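Local coordinates for protein putative NADH-flavin reductase (Lactobacillus casei ATCC 334, PDB 3H2S) that binds NADPH and is probably an oxidoreductase, acting on the CH-NH group of donors with NAD or NADP as acceptor, at residues A[64-69]-A[87-92]; A[92-97]-A[146-151]; A[23-28]-A[199-204]. All blocks are in the same frame, centred on the assembly; numbering follows the deposited sequence.

Contact 1 of 3, residues A[64-69]-A[87-92]; sequences DAVVDA and THLVSL. With NDP (NADPH dihydro-nicotinamide-adenine-dinucleotide phosphate), chain C.
Val66 and Leu89 meet tip to tip, strand 65-68 against helix 80-91, inside a beta-alpha-beta unit of the Rossmann fold that runs on into strand 99-103. The touch is purely apolar: CG1 of Val66 lies 3.5 Å from CD2 of Leu89 and 3.9 Å from CD1 of Leu89, so one valine methyl meets both branches of the leucine. The touching valine methyl itself stands anti to the backbone N (chi1 -180°), while in Leu89 it is CG that takes the anti place (chi1 -176°), which aims the two methyls beyond it at the strand. A beta-branched valine suits the extended strand, while the longer leucine lets the helix reach the sheet across a backbone gap of 8.5 Å between the CA atoms of Asp68 and Leu89.

Asp68 adds a looser touch, its CB 4.4 Å from Leu89 CD2. Its carboxylate is engaged elsewhere: OD1 accepts a hydrogen bond from the backbone N of Leu70, a residue of the NADPH site, and so ties the buried acid to the chain just beyond the strand. Around this centre, Leu60 of helix 57-60 packs on both Val66 and Leu89, and Phe102 of strand 99-103 leans on Leu89 and Asp68.

Further out, the carboxyl end of the strand reaches the cofactor, as expected of a Rossmann sheet, with the carbonyl O of Ala69 3.5 Å from C5B of NADPH. At the far end of the helical segment, Ser91 turns its hydroxyl back on the preceding turn, where OG donates to the carbonyl O of His88 at 2.6 Å, 21° out of the carbonyl plane.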
loop_
_atom_site.group_PDB
_atom_site.type_symbol
_atom_site.label_atom_id
_atom_site.label_comp_id
_atom_site.label_asym_id
_atom_site.label_seq_id
_atom_site.Cartn_x
_atom_site.Cartn_y
_atom_site.Cartn_z
ATOM N N ASP A 64 4.067 20.706 -6.849
ATOM C CA ASP A 64 5.462 20.286 -6.925
ATOM C C ASP A 64 5.827 19.363 -5.754
ATOM O O ASP A 64 6.766 18.562 -5.840
ATOM C CB ASP A 64 6.377 21.522 -6.938
ATOM C CG ASP A 64 6.042 22.490 -8.062
ATOM O OD1 ASP A 64 5.563 23.615 -7.777
ATOM O OD2 ASP A 64 6.260 22.126 -9.241
ATOM N N ALA A 65 5.086 19.493 -4.661
ATOM C CA ALA A 65 5.318 18.682 -3.472
ATOM C C ALA A 65 4.026 18.416 -2.710
ATOM O O ALA A 65 3.084 19.223 -2.735
ATOM C CB ALA A 65 6.318 19.347 -2.550
ATOM N N VAL A 66 4.039 17.320 -1.968
ATOM C CA VAL A 66 2.940 16.935 -1.093
ATOM C C VAL A 66 3.501 16.592 0.279
ATOM O O VAL A 66 4.525 15.917 0.389
ATOM C CB VAL A 66 2.184 15.698 -1.646
ATOM C CG1 VAL A 66 1.036 15.323 -0.702
ATOM C CG2 VAL A 66 1.637 16.007 -3.036
ATOM N N VAL A 67 2.829 17.050 1.329
ATOM C CA VAL A 67 3.216 16.653 2.668
ATOM C C VAL A 67 2.087 15.887 3.335
ATOM O O VAL A 67 0.944 16.354 3.365
ATOM C CB VAL A 67 3.613 17.873 3.538
ATOM C CG1 VAL A 67 4.007 17.398 4.962
ATOM C CG2 VAL A 67 4.757 18.630 2.878
ATOM N N ASP A 68 2.393 14.687 3.817
ATOM C CA ASP A 68 1.406 13.865 4.531
ATOM C C ASP A 68 1.489 14.114 6.050
ATOM O O ASP A 68 2.376 13.592 6.724
ATOM C CB ASP A 68 1.588 12.373 4.188
ATOM C CG ASP A 68 0.616 11.457 4.932
ATOM O OD1 ASP A 68 -0.082 11.917 5.860
ATOM O OD2 ASP A 68 0.565 10.242 4.586
ATOM N N ALA A 69 0.622 14.992 6.558
ATOM C CA ALA A 69 0.565 15.256 7.991
ATOM C C ALA A 69 -0.727 14.742 8.608
ATOM O O ALA A 69 -1.207 15.285 9.601
ATOM C CB ALA A 69 0.710 16.775 8.261
ATOM N N THR A 87 -0.268 4.692 0.950
ATOM C CA THR A 87 -0.302 3.866 -0.261
ATOM C C THR A 87 -1.067 4.603 -1.350
ATOM O O THR A 87 -0.721 4.515 -2.527
ATOM C CB THR A 87 -0.954 2.481 -0.022
ATOM O OG1 THR A 87 -2.339 2.648 0.331
ATOM C CG2 THR A 87 -0.219 1.687 1.099
ATOM N N HIS A 88 -2.142 5.295 -0.970
ATOM C CA HIS A 88 -2.925 6.026 -1.960
ATOM C C HIS A 88 -2.094 7.159 -2.554
ATOM O O HIS A 88 -2.086 7.368 -3.776
ATOM C CB HIS A 88 -4.218 6.589 -1.349
ATOM C CG HIS A 88 -5.114 7.237 -2.358
ATOM N ND1 HIS A 88 -5.590 6.558 -3.458
ATOM C CD2 HIS A 88 -5.450 8.539 -2.546
ATOM C CE1 HIS A 88 -6.274 7.392 -4.225
ATOM N NE2 HIS A 88 -6.174 8.605 -3.713
ATOM N N LEU A 89 -1.457 7.942 -1.687
ATOM C CA LEU A 89 -0.604 9.046 -2.166
ATOM C C LEU A 89 0.498 8.575 -3.121
ATOM O O LEU A 89 0.716 9.166 -4.184
ATOM C CB LEU A 89 0.013 9.812 -0.987
ATOM C CG LEU A 89 0.850 11.036 -1.394
ATOM C CD1 LEU A 89 0.124 11.937 -2.410
ATOM C CD2 LEU A 89 1.298 11.844 -0.175
ATOM N N VAL A 90 1.235 7.545 -2.711
ATOM C CA VAL A 90 2.250 6.943 -3.575
ATOM C C VAL A 90 1.688 6.544 -4.944
ATOM O O VAL A 90 2.314 6.786 -5.984
ATOM C CB VAL A 90 2.958 5.741 -2.888
ATOM C CG1 VAL A 90 3.807 4.951 -3.904
ATOM C CG2 VAL A 90 3.852 6.248 -1.739
ATOM N N SER A 91 0.468 6.025 -4.965
ATOM C CA SER A 91 -0.116 5.568 -6.220
ATOM C C SER A 91 -0.362 6.719 -7.187
ATOM O O SER A 91 -0.428 6.511 -8.399
ATOM C CB SER A 91 -1.410 4.798 -5.967
ATOM O OG SER A 91 -2.506 5.680 -5.758
ATOM N N LEU A 92 -0.444 7.941 -6.654
ATOM C CA LEU A 92 -0.688 9.128 -7.483
ATOM C C LEU A 92 0.624 9.739 -7.960
ATOM O O LEU A 92 0.621 10.698 -8.727
ATOM C CB LEU A 92 -1.467 10.187 -6.690
ATOM C CG LEU A 92 -2.769 9.746 -6.023
ATOM C CD1 LEU A 92 -3.370 10.893 -5.217
ATOM C CD2 LEU A 92 -3.750 9.269 -7.103
HETATM P PA NDP C . -3.489 15.832 14.253
HETATM O O1A NDP C . -4.223 14.838 15.198
HETATM O O2A NDP C . -3.323 17.243 14.703
HETATM O O5B NDP C . -4.612 15.694 12.992
HETATM C C5B NDP C . -3.898 15.392 11.766
HETATM C C4B NDP C . -4.825 15.668 10.518
HETATM O O4B NDP C . -5.505 14.469 10.204
HETATM C C3B NDP C . -5.953 16.712 10.814
HETATM O O3B NDP C . -5.842 17.686 9.825
HETATM C C2B NDP C . -7.267 15.847 10.633
HETATM O O2B NDP C . -8.391 16.504 10.161
HETATM C C1B NDP C . -6.725 14.802 9.609
HETATM N N9A NDP C . -7.551 13.584 9.622
HETATM C C8A NDP C . -7.639 12.691 10.722
HETATM N N7A NDP C . -8.430 11.643 10.478
HETATM C C5A NDP C . -8.859 11.836 9.148
HETATM C C6A NDP C . -9.688 11.034 8.344
HETATM N N6A NDP C . -10.229 9.906 8.884
HETATM N N1A NDP C . -10.171 11.568 7.165
HETATM C C2A NDP C . -9.556 12.701 6.710
HETATM N N3A NDP C . -8.589 13.457 7.310
HETATM C C4A NDP C . -8.319 13.029 8.591
HETATM O O3 NDP C . -2.084 15.115 14.222
HETATM P PN NDP C . -0.522 15.453 14.504
HETATM O O1N NDP C . -0.175 16.771 13.786
HETATM O O2N NDP C . -0.451 15.553 15.997
HETATM O O5D NDP C . 0.454 14.306 13.873
HETATM C C5D NDP C . 0.993 14.406 12.551
HETATM C C4D NDP C . 1.890 13.176 12.330
HETATM O O4D NDP C . 2.759 13.131 13.450
HETATM C C3D NDP C . 1.199 11.785 12.217
HETATM O O3D NDP C . 1.894 10.979 11.338
HETATM C C2D NDP C . 1.284 11.295 13.709
HETATM O O2D NDP C . 1.312 9.893 13.787
HETATM C C1D NDP C . 2.716 11.852 14.036
HETATM N N1N NDP C . 2.989 11.805 15.471
HETATM C C2N NDP C . 4.032 10.880 15.897
HETATM C C3N NDP C . 4.128 10.678 17.410
HETATM C C7N NDP C . 5.506 10.154 17.775
HETATM O O7N NDP C . 6.036 9.302 17.075
HETATM N N7N NDP C . 6.064 10.530 18.987
HETATM C C4N NDP C . 3.625 11.768 18.334
HETATM C C5N NDP C . 2.365 12.451 17.865
HETATM C C6N NDP C . 2.104 12.522 16.377
HETATM P P2B NDP C . -9.291 17.422 11.163
HETATM O O1X NDP C . -8.479 18.718 11.527
HETATM O O2X NDP C . -10.487 17.965 10.295
HETATM O O3X NDP C . -9.711 16.685 12.388
#

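Contact 2 of 3, residues A[92-97]-A[146-151]; sequences LLRNSD and QMNANV
Val151 packs against Leu93 and Arg94 with both of its methyls. CG1 faces CB of Leu93 at 4.1 Å, a loose apolar touch, while CG2 lies 3.8 Å from NH1 of Arg94 and also 4.0 Å from the carbonyl O of Leu93. The valine thus lies against an apolar side chain and a charged one, and its compact, branched shape suits a buried place where two loops come within 6.4 Å of each other, measured between the CA atoms of Arg94 and Val151.

Arg94 leaves its backbone pointing away from the other loop. With CG beside its own backbone N (chi1 -56°) and a second bend at chi2 of -69°, the chain swings round and brings the guanidinium across Val151 at about a right angle. A long, flexible chain ending in a flat group with several N-H donors suits such a place, since it can double back to one loop and still meet a partner beyond it.

Both loops sit at the amino-terminal edge of the Rossmann sheet. The loop 92-97 leads from helix 80-91 into strand 99-103; the loop 146-151 leads from helix 132-145 into strand 153-158. Each makes its bend with a beta turn, type II from Leu93 to Ser96 and type I from Asn148 to Val151.

Asn148 approaches the guanidinium at its edge, near the plane, with the amide plane turned 53° from that of the arginine. Arg94 also reaches beyond its own chain, for its NE forms a salt bridge with OD2 of Asp84 of the second subunit, whose Leu83 packs on Asn148.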
loop_
_atom_site.group_PDB
_atom_site.type_symbol
_atom_site.label_atom_id
_atom_site.label_comp_id
_atom_site.label_asym_id
_atom_site.label_seq_id
_atom_site.Cartn_x
_atom_site.Cartn_y
_atom_site.Cartn_z
ATOM N N LEU A 92 -0.444 7.941 -6.654
ATOM C CA LEU A 92 -0.688 9.128 -7.483
ATOM C C LEU A 92 0.624 9.739 -7.960
ATOM O O LEU A 92 0.621 10.698 -8.727
ATOM C CB LEU A 92 -1.467 10.187 -6.690
ATOM C CG LEU A 92 -2.769 9.746 -6.023
ATOM C CD1 LEU A 92 -3.370 10.893 -5.217
ATOM C CD2 LEU A 92 -3.750 9.269 -7.103
ATOM N N LEU A 93 1.739 9.261 -7.419
ATOM C CA LEU A 93 3.026 9.863 -7.733
ATOM C C LEU A 93 3.890 9.047 -8.692
ATOM O O LEU A 93 5.051 9.377 -8.913
ATOM C CB LEU A 93 3.789 10.165 -6.450
ATOM C CG LEU A 93 2.992 10.981 -5.433
ATOM C CD1 LEU A 93 3.836 11.214 -4.219
ATOM C CD2 LEU A 93 2.538 12.299 -6.058
ATOM N N ARG A 94 3.313 8.016 -9.299
ATOM C CA ARG A 94 4.068 7.175 -10.219
ATOM C C ARG A 94 4.480 7.974 -11.456
ATOM O O ARG A 94 3.687 8.723 -12.003
ATOM C CB ARG A 94 3.232 5.959 -10.620
ATOM C CG ARG A 94 2.762 5.151 -9.403
ATOM C CD ARG A 94 3.941 4.463 -8.719
ATOM N NE ARG A 94 3.467 3.546 -7.680
ATOM C CZ ARG A 94 4.253 2.883 -6.845
ATOM N NH1 ARG A 94 5.568 3.060 -6.898
ATOM N NH2 ARG A 94 3.716 2.100 -5.914
ATOM N N ASN A 95 5.742 7.856 -11.844
ATOM C CA ASN A 95 6.286 8.651 -12.951
ATOM C C ASN A 95 6.059 10.167 -12.822
ATOM O O ASN A 95 5.670 10.829 -13.782
ATOM C CB ASN A 95 5.736 8.150 -14.286
ATOM C CG ASN A 95 6.114 6.704 -14.564
ATOM O OD1 ASN A 95 7.267 6.299 -14.356
ATOM N ND2 ASN A 95 5.129 5.906 -14.984
ATOM N N SER A 96 6.282 10.701 -11.628
ATOM C CA SER A 96 6.218 12.145 -11.402
ATOM C C SER A 96 7.423 12.574 -10.575
ATOM O O SER A 96 7.961 11.790 -9.791
ATOM C CB SER A 96 4.921 12.512 -10.675
ATOM O OG SER A 96 4.961 13.832 -10.149
ATOM N N ASP A 97 7.828 13.827 -10.741
ATOM C CA ASP A 97 8.996 14.365 -10.047
ATOM C C ASP A 97 8.602 14.842 -8.655
ATOM O O ASP A 97 9.465 15.217 -7.848
ATOM C CB ASP A 97 9.573 15.552 -10.829
ATOM C CG ASP A 97 10.248 15.130 -12.114
ATOM O OD1 ASP A 97 10.580 13.932 -12.251
ATOM O OD2 ASP A 97 10.477 16.005 -12.975
ATOM N N GLN A 146 9.599 2.077 1.553
ATOM C CA GLN A 146 10.865 1.524 1.061
ATOM C C GLN A 146 10.686 0.564 -0.110
ATOM O O GLN A 146 11.658 0.191 -0.753
ATOM C CB GLN A 146 11.616 0.827 2.193
ATOM C CG GLN A 146 12.061 1.792 3.283
ATOM C CD GLN A 146 12.621 1.070 4.475
ATOM O OE1 GLN A 146 11.934 0.877 5.481
ATOM N NE2 GLN A 146 13.831 0.553 4.323
HETATM N N MSE A 147 9.453 0.141 -0.358
HETATM C CA MSE A 147 9.138 -0.709 -1.510
HETATM C C MSE A 147 9.128 0.091 -2.814
HETATM O O MSE A 147 8.916 -0.467 -3.904
HETATM C CB MSE A 147 7.770 -1.364 -1.327
HETATM C CG MSE A 147 7.660 -2.255 -0.112
HETATM SE SE MSE A 147 5.818 -2.859 0.116
HETATM C CE MSE A 147 6.146 -4.203 1.463
ATOM N N ASN A 148 9.307 1.404 -2.696
ATOM C CA ASN A 148 9.093 2.299 -3.822
ATOM C C ASN A 148 10.344 3.080 -4.205
ATOM O O ASN A 148 10.519 4.217 -3.794
ATOM C CB ASN A 148 7.902 3.227 -3.529
ATOM C CG ASN A 148 6.645 2.453 -3.202
ATOM O OD1 ASN A 148 6.306 2.262 -2.023
ATOM N ND2 ASN A 148 6.060 1.831 -4.227
ATOM N N ALA A 149 11.200 2.453 -5.008
ATOM C CA ALA A 149 12.517 3.003 -5.341
ATOM C C ALA A 149 12.441 4.135 -6.355
ATOM O O ALA A 149 13.442 4.797 -6.623
ATOM C CB ALA A 149 13.413 1.917 -5.862
ATOM N N ASN A 150 11.296 4.270 -7.014
ATOM C CA ASN A 150 11.158 5.192 -8.136
ATOM C C ASN A 150 10.144 6.322 -7.891
ATOM O O ASN A 150 9.665 6.959 -8.823
ATOM C CB ASN A 150 10.796 4.405 -9.394
ATOM C CG ASN A 150 11.781 3.277 -9.670
ATOM O OD1 ASN A 150 11.401 2.106 -9.737
ATOM N ND2 ASN A 150 13.067 3.618 -9.734
ATOM N N VAL A 151 9.916 6.639 -6.624
ATOM C CA VAL A 151 9.085 7.766 -6.244
ATOM C C VAL A 151 9.915 8.657 -5.341
ATOM O O VAL A 151 10.772 8.155 -4.587
ATOM C CB VAL A 151 7.797 7.280 -5.501
ATOM C CG1 VAL A 151 7.111 8.430 -4.760
ATOM C CG2 VAL A 151 6.824 6.653 -6.516
#

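Contact 3 of 3, residues A[23-28]-A[199-204]; sequences RGHEVL and QLEHPT
Glu201 at the end of helix 189-201 meets Arg23 and His25, which lie in the short link between helix 11-22 and strand 26-31 of the Rossmann fold. That link opens with a Schellman motif: Gly24, with its positive phi, is the C-prime residue, and the backbone N atoms of Gly24 and His25 bond back to the carbonyl O atoms of Arg21 and Ala20.

The charged interaction is a salt bridge, NH1 of Arg23 donating to OE1 of Glu201 at 2.9 Å with an N-H...O angle of 148°. The carboxylate is approached from above its plane, 56° out of it, and the two flat groups are turned 51° apart. An extended chain from CG to NE carries the guanidinium across to helix 189-201, where NH1 also pairs with Asp198, while NE pairs back with Glu19 of helix 11-22. An arginine suits this place because its several N-H groups can serve separate carboxylates.

Van der Waals and edge contacts broaden the meeting. Arg23 CD lies 3.6 Å from Glu201 OE1, and the arginine side chain touches Leu194 and Leu197 of the helix. The imidazole of His25 presents its edge to the other carboxylate oxygen, CE1 standing 3.0 Å from Glu201 OE2, with ring and carboxylate steeply inclined to each other. A histidine fits here because its flat ring can set an edge against the acid while the side chain also packs on Leu197. With an alanine at Glu201, Arg23 NH1 would probably keep Asp198 but lose this carboxylate, and a gap would be likely beside the His25 ring edge.

Within the helical segment, Gln199 binds the chain that follows: its OE1 accepts from the backbone N of Ala205 and, at 2.9 Å, from the backbone N of Thr204.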
loop_
_atom_site.group_PDB
_atom_site.type_symbol
_atom_site.label_atom_id
_atom_site.label_comp_id
_atom_site.label_asym_id
_atom_site.label_seq_id
_atom_site.Cartn_x
_atom_site.Cartn_y
_atom_site.Cartn_z
ATOM N N ARG A 23 7.858 30.978 3.686
ATOM C CA ARG A 23 8.928 30.732 2.726
ATOM C C ARG A 23 8.491 30.979 1.285
ATOM O O ARG A 23 9.174 30.562 0.349
ATOM C CB ARG A 23 9.434 29.293 2.880
ATOM C CG ARG A 23 10.220 29.074 4.144
ATOM C CD ARG A 23 10.940 27.725 4.110
ATOM N NE ARG A 23 11.444 27.392 5.433
ATOM C CZ ARG A 23 12.382 26.483 5.672
ATOM N NH1 ARG A 23 13.074 25.949 4.668
ATOM N NH2 ARG A 23 12.718 26.217 6.922
ATOM N N GLY A 24 7.313 31.576 1.112
ATOM C CA GLY A 24 6.886 32.071 -0.200
ATOM C C GLY A 24 6.348 31.002 -1.145
ATOM O O GLY A 24 6.362 31.178 -2.358
ATOM N N HIS A 25 5.869 29.894 -0.593
ATOM C CA HIS A 25 5.292 28.832 -1.410
ATOM C C HIS A 25 3.768 28.926 -1.480
ATOM O O HIS A 25 3.121 29.445 -0.561
ATOM C CB HIS A 25 5.737 27.465 -0.902
ATOM C CG HIS A 25 7.207 27.244 -1.020
ATOM N ND1 HIS A 25 8.058 27.332 0.063
ATOM C CD2 HIS A 25 8.002 27.165 -2.113
ATOM C CE1 HIS A 25 9.309 27.209 -0.353
ATOM N NE2 HIS A 25 9.303 27.155 -1.673
ATOM N N GLU A 26 3.210 28.471 -2.600
ATOM C CA GLU A 26 1.762 28.426 -2.778
ATOM C C GLU A 26 1.217 27.163 -2.125
ATOM O O GLU A 26 1.635 26.060 -2.459
ATOM C CB GLU A 26 1.409 28.409 -4.266
ATOM C CG GLU A 26 -0.092 28.449 -4.532
ATOM C CD GLU A 26 -0.430 28.203 -5.980
ATOM O OE1 GLU A 26 0.502 28.207 -6.814
ATOM O OE2 GLU A 26 -1.625 27.998 -6.284
ATOM N N VAL A 27 0.334 27.331 -1.152
ATOM C CA VAL A 27 -0.165 26.191 -0.391
ATOM C C VAL A 27 -1.544 25.782 -0.870
ATOM O O VAL A 27 -2.407 26.631 -1.103
ATOM C CB VAL A 27 -0.210 26.499 1.123
ATOM C CG1 VAL A 27 -0.907 25.366 1.878
ATOM C CG2 VAL A 27 1.230 26.699 1.648
ATOM N N LEU A 28 -1.744 24.474 -1.012
ATOM C CA LEU A 28 -3.080 23.918 -1.168
ATOM C C LEU A 28 -3.368 23.017 0.026
ATOM O O LEU A 28 -2.702 22.000 0.208
ATOM C CB LEU A 28 -3.181 23.107 -2.459
ATOM C CG LEU A 28 -4.550 22.457 -2.687
ATOM C CD1 LEU A 28 -5.661 23.500 -2.754
ATOM C CD2 LEU A 28 -4.553 21.575 -3.909
ATOM N N GLN A 199 13.756 20.128 3.715
ATOM C CA GLN A 199 13.863 19.020 2.756
ATOM C C GLN A 199 13.211 19.370 1.426
ATOM O O GLN A 199 13.712 19.004 0.374
ATOM C CB GLN A 199 13.244 17.747 3.339
ATOM C CG GLN A 199 14.097 17.086 4.400
ATOM C CD GLN A 199 15.423 16.571 3.853
ATOM O OE1 GLN A 199 15.510 16.150 2.704
ATOM N NE2 GLN A 199 16.471 16.687 4.647
ATOM N N LEU A 200 12.041 20.005 1.470
ATOM C CA LEU A 200 11.359 20.404 0.234
ATOM C C LEU A 200 12.233 21.346 -0.607
ATOM O O LEU A 200 12.295 21.226 -1.836
ATOM C CB LEU A 200 10.030 21.078 0.565
ATOM C CG LEU A 200 8.731 20.301 0.337
ATOM C CD1 LEU A 200 8.935 18.805 0.269
ATOM C CD2 LEU A 200 7.639 20.704 1.317
ATOM N N GLU A 201 12.906 22.286 0.057
ATOM C CA GLU A 201 13.707 23.283 -0.648
ATOM C C GLU A 201 15.061 22.730 -1.054
ATOM O O GLU A 201 15.572 23.065 -2.117
ATOM C CB GLU A 201 13.863 24.570 0.171
ATOM C CG GLU A 201 12.568 25.358 0.302
ATOM C CD GLU A 201 12.749 26.706 0.992
ATOM O OE1 GLU A 201 13.610 26.806 1.902
ATOM O OE2 GLU A 201 12.076 27.682 0.582
ATOM N N HIS A 202 15.598 21.825 -0.242
ATOM C CA HIS A 202 16.887 21.194 -0.527
ATOM C C HIS A 202 16.851 19.719 -0.137
ATOM O O HIS A 202 17.233 19.369 0.983
ATOM C CB HIS A 202 18.008 21.884 0.252
ATOM C CG HIS A 202 18.447 23.191 -0.333
ATOM N ND1 HIS A 202 19.766 23.598 -0.327
ATOM C CD2 HIS A 202 17.729 24.236 -0.826
ATOM C CE1 HIS A 202 19.850 24.814 -0.841
ATOM N NE2 HIS A 202 18.628 25.220 -1.160
ATOM N N PRO A 203 16.255 18.872 -0.996
ATOM C CA PRO A 203 16.055 17.477 -0.596
ATOM C C PRO A 203 17.388 16.755 -0.428
ATOM O O PRO A 203 18.232 16.800 -1.321
ATOM C CB PRO A 203 15.260 16.862 -1.760
ATOM C CG PRO A 203 14.888 17.968 -2.661
ATOM C CD PRO A 203 15.719 19.167 -2.334
ATOM N N THR A 204 17.652 16.258 0.771
ATOM C CA THR A 204 18.858 15.477 1.008
ATOM C C THR A 204 18.507 14.040 1.401
ATOM O O THR A 204 19.340 13.146 1.338
ATOM C CB THR A 204 19.748 16.114 2.099
ATOM O OG1 THR A 204 20.808 15.212 2.426
ATOM C CG2 THR A 204 18.967 16.384 3.341
#

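Overall arrangement
All three contacts belong to one Rossmann domain built round a single mixed sheet. Contacts 1 and 2 follow in series and share Leu92, just after helix 80-91; their centres are about 10 Å apart, and Val90 packs on Asn148 between them. Both touch the second subunit, so helix 80-91 and the loops of contact 2 join the subunit interface. Contact 3 joins residues far apart in sequence and encloses the other two. Its centre is about 14 Å from that of contact 1, which it touches where Leu200 packs on Ala65 and Val67, so strand 65-68 is covered from both faces. Contact 2 lies about 19 Å from contact 3, centre to centre. Only contact 1 reaches NADPH.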